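Local coordinates for protein beta-N-acetylhexosaminidase (Microbacterium sp. HJ5, PDB 7BWG) that probably hydrolyses terminal non-reducing N-acetyl-D-hexosamine residues in N-acetyl-beta-D-hexosaminides, as a glycoside hydrolase of family 20, at residues Val422-Pro430 with Leu485-Arg494. Numbering follows the deposited sequence.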
# COMPACT_ATOMS: atom_id res chain seq x y z
N VAL A 422 36.28 -12.67 10.60
CA VAL A 422 35.77 -12.90 9.25
C VAL A 422 35.61 -14.39 9.00
O VAL A 422 34.67 -14.84 8.33
CB VAL A 422 36.68 -12.24 8.21
CG1 VAL A 422 36.22 -12.56 6.79
CG2 VAL A 422 36.73 -10.73 8.42
N GLN A 423 36.53 -15.20 9.55
CA GLN A 423 36.42 -16.65 9.44
C GLN A 423 35.19 -17.16 10.18
O GLN A 423 34.43 -17.98 9.65
CB GLN A 423 37.68 -17.31 9.98
CG GLN A 423 37.53 -18.79 10.27
CD GLN A 423 38.84 -19.54 10.19
OE1 GLN A 423 39.91 -18.94 10.21
NE2 GLN A 423 38.76 -20.86 10.09
N ARG A 424 34.98 -16.68 11.41
CA ARG A 424 33.82 -17.10 12.19
C ARG A 424 32.52 -16.66 11.53
O ARG A 424 31.50 -17.35 11.65
CB ARG A 424 33.93 -16.55 13.61
CG ARG A 424 32.77 -16.88 14.51
CD ARG A 424 32.56 -15.75 15.49
NE ARG A 424 32.06 -16.21 16.77
CZ ARG A 424 31.74 -15.40 17.78
NH1 ARG A 424 31.86 -14.09 17.65
NH2 ARG A 424 31.29 -15.91 18.91
N ALA A 425 32.53 -15.52 10.84
CA ALA A 425 31.37 -15.10 10.06
C ALA A 425 31.09 -16.04 8.90
O ALA A 425 29.97 -16.05 8.38
CB ALA A 425 31.56 -13.68 9.55
N TYR A 426 32.08 -16.83 8.48
CA TYR A 426 31.94 -17.78 7.39
C TYR A 426 31.85 -19.22 7.86
O TYR A 426 31.44 -20.09 7.08
CB TYR A 426 33.13 -17.64 6.43
CG TYR A 426 32.95 -18.33 5.10
CD1 TYR A 426 32.15 -17.77 4.11
CD2 TYR A 426 33.60 -19.52 4.82
CE1 TYR A 426 31.99 -18.40 2.89
CE2 TYR A 426 33.45 -20.15 3.60
CZ TYR A 426 32.65 -19.58 2.64
OH TYR A 426 32.49 -20.21 1.42
N ASP A 427 32.22 -19.50 9.12
CA ASP A 427 32.31 -20.86 9.64
C ASP A 427 30.93 -21.40 10.03
O ASP A 427 30.67 -21.75 11.18
CB ASP A 427 33.26 -20.89 10.83
CG ASP A 427 34.18 -22.09 10.82
OD1 ASP A 427 34.46 -22.62 9.73
OD2 ASP A 427 34.61 -22.51 11.92
N TRP A 428 30.04 -21.48 9.04
CA TRP A 428 28.70 -21.99 9.29
C TRP A 428 28.03 -22.33 7.97
O TRP A 428 28.33 -21.75 6.92
CB TRP A 428 27.85 -20.98 10.07
CG TRP A 428 27.56 -19.72 9.32
CD1 TRP A 428 28.45 -18.72 9.00
CD2 TRP A 428 26.29 -19.30 8.79
NE1 TRP A 428 27.81 -17.72 8.31
CE2 TRP A 428 26.48 -18.05 8.17
CE3 TRP A 428 25.01 -19.87 8.79
CZ2 TRP A 428 25.45 -17.36 7.55
CZ3 TRP A 428 23.99 -19.18 8.17
CH2 TRP A 428 24.21 -17.94 7.56
N GLU A 429 27.10 -23.28 8.04
CA GLU A 429 26.29 -23.70 6.90
C GLU A 429 24.83 -23.38 7.19
O GLU A 429 24.32 -23.80 8.24
CB GLU A 429 26.47 -25.20 6.63
CG GLU A 429 25.35 -25.84 5.82
CD GLU A 429 25.18 -25.21 4.45
OE1 GLU A 429 24.02 -24.96 4.05
OE2 GLU A 429 26.20 -24.97 3.78
N PRO A 430 24.14 -22.64 6.33
CA PRO A 430 22.73 -22.31 6.60
C PRO A 430 21.83 -23.52 6.80
O PRO A 430 20.76 -23.39 7.41
CB PRO A 430 22.31 -21.51 5.36
CG PRO A 430 23.58 -20.88 4.89
CD PRO A 430 24.65 -21.91 5.15
N LEU A 485 33.53 -23.93 -4.24
CA LEU A 485 34.61 -23.12 -3.69
C LEU A 485 34.22 -22.60 -2.32
O LEU A 485 34.79 -21.62 -1.84
CB LEU A 485 34.94 -21.96 -4.62
CG LEU A 485 35.13 -22.19 -6.12
CD1 LEU A 485 33.84 -21.94 -6.88
CD2 LEU A 485 36.24 -21.28 -6.63
N ARG A 486 33.25 -23.26 -1.68
CA ARG A 486 32.69 -22.77 -0.42
C ARG A 486 33.44 -23.37 0.77
O ARG A 486 32.89 -24.04 1.64
CB ARG A 486 31.20 -23.09 -0.36
CG ARG A 486 30.36 -22.08 -1.13
CD ARG A 486 29.24 -21.53 -0.26
NE ARG A 486 29.71 -21.08 1.04
CZ ARG A 486 28.91 -20.87 2.08
NH1 ARG A 486 27.61 -21.07 1.97
NH2 ARG A 486 29.42 -20.46 3.24
N THR A 487 34.75 -23.10 0.79
CA THR A 487 35.60 -23.41 1.92
C THR A 487 36.27 -22.13 2.40
O THR A 487 36.37 -21.15 1.67
CB THR A 487 36.66 -24.47 1.57
OG1 THR A 487 37.55 -24.64 2.68
CG2 THR A 487 37.46 -24.04 0.35
N TRP A 488 36.71 -22.15 3.66
CA TRP A 488 37.35 -20.96 4.22
C TRP A 488 38.63 -20.61 3.48
O TRP A 488 38.96 -19.43 3.34
CB TRP A 488 37.63 -21.16 5.71
CG TRP A 488 38.51 -20.09 6.29
CD1 TRP A 488 39.68 -20.26 6.96
CD2 TRP A 488 38.28 -18.67 6.24
NE1 TRP A 488 40.20 -19.04 7.33
CE2 TRP A 488 39.36 -18.05 6.90
CE3 TRP A 488 37.27 -17.87 5.71
CZ2 TRP A 488 39.45 -16.67 7.04
CZ3 TRP A 488 37.36 -16.49 5.85
CH2 TRP A 488 38.45 -15.91 6.51
N GLU A 489 39.36 -21.62 3.00
CA GLU A 489 40.61 -21.36 2.29
C GLU A 489 40.36 -20.65 0.97
O GLU A 489 41.14 -19.79 0.55
CB GLU A 489 41.38 -22.66 2.08
CG GLU A 489 42.10 -23.19 3.32
CD GLU A 489 41.14 -23.57 4.44
OE1 GLU A 489 40.10 -24.19 4.14
OE2 GLU A 489 41.44 -23.25 5.61
N SER A 490 39.26 -21.00 0.29
CA SER A 490 38.95 -20.37 -0.99
C SER A 490 38.29 -19.01 -0.81
O SER A 490 38.60 -18.06 -1.54
CB SER A 490 38.05 -21.28 -1.82
OG SER A 490 37.62 -20.64 -3.01
N PHE A 491 37.37 -18.89 0.16
CA PHE A 491 36.73 -17.61 0.42
C PHE A 491 37.77 -16.54 0.75
O PHE A 491 37.78 -15.46 0.15
CB PHE A 491 35.71 -17.74 1.56
CG PHE A 491 35.07 -16.44 1.96
CD1 PHE A 491 33.98 -15.95 1.27
CD2 PHE A 491 35.56 -15.72 3.04
CE1 PHE A 491 33.39 -14.76 1.64
CE2 PHE A 491 34.98 -14.52 3.41
CZ PHE A 491 33.89 -14.04 2.71
N ARG A 492 38.67 -16.84 1.69
CA ARG A 492 39.71 -15.89 2.08
C ARG A 492 40.59 -15.49 0.90
O ARG A 492 41.25 -14.45 0.97
CB ARG A 492 40.57 -16.48 3.20
N ALA A 493 40.63 -16.29 -0.16
CA ALA A 493 41.40 -15.91 -1.34
C ALA A 493 40.59 -15.06 -2.31
O ALA A 493 41.12 -14.10 -2.89
CB ALA A 493 41.91 -17.16 -2.06
N ARG A 494 39.30 -15.37 -2.48
CA ARG A 494 38.49 -14.67 -3.47
C ARG A 494 38.06 -13.29 -2.98
O ARG A 494 38.12 -12.31 -3.74
CB ARG A 494 37.26 -15.51 -3.82
CG ARG A 494 37.61 -16.87 -4.40
CD ARG A 494 36.36 -17.63 -4.85
NE ARG A 494 35.73 -18.34 -3.74
CZ ARG A 494 34.61 -17.95 -3.14
NH1 ARG A 494 33.99 -16.85 -3.54
NH2 ARG A 494 34.11 -18.67 -2.14
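Tyr426 reaches out of the short helix 422-426 to the start of helix 488-497, meeting Phe491 and Trp488 along its ring and Arg486 at its hydroxyl. Its CB points toward the other segment, and with CG anti to the backbone N (chi1 -166°) the ring continues that way. CD1 lies over the centre of the Phe491 ring in an offset stack, centroids 4.3 Å apart and planes at 18°, while CD2 meets the edge of the Trp488 indole near CE3. Further along, Tyr426 CE1 lies 3.5 Å from Phe491 CD1, and CE2 rests by the backbone of Thr487, the N-cap residue. Phe491 CB sits over one face of the Tyr426 ring in a CH-pi contact, and Arg486 NH2 lies over the opposite one, 3.4 Å from Tyr426 CZ. At the tip, Tyr426 OH accepts a nearly straight hydrogen bond from Arg486 NE (2.9 Å, 168°), in the guanidinium plane, and is also hydrogen-bonded to Glu473 of helix 467-475. The contact joins a short helix of the family 20 catalytic TIM barrel to a helix near the C-terminus, away from the predicted proton donor Glu320. Beside the tyrosine, Gln423 CB packs over the Trp488 face, 3.7 Å from the centroid of the six-membered ring, and Val422 CG1 touches both Trp488 CH2 and Phe491 CE2.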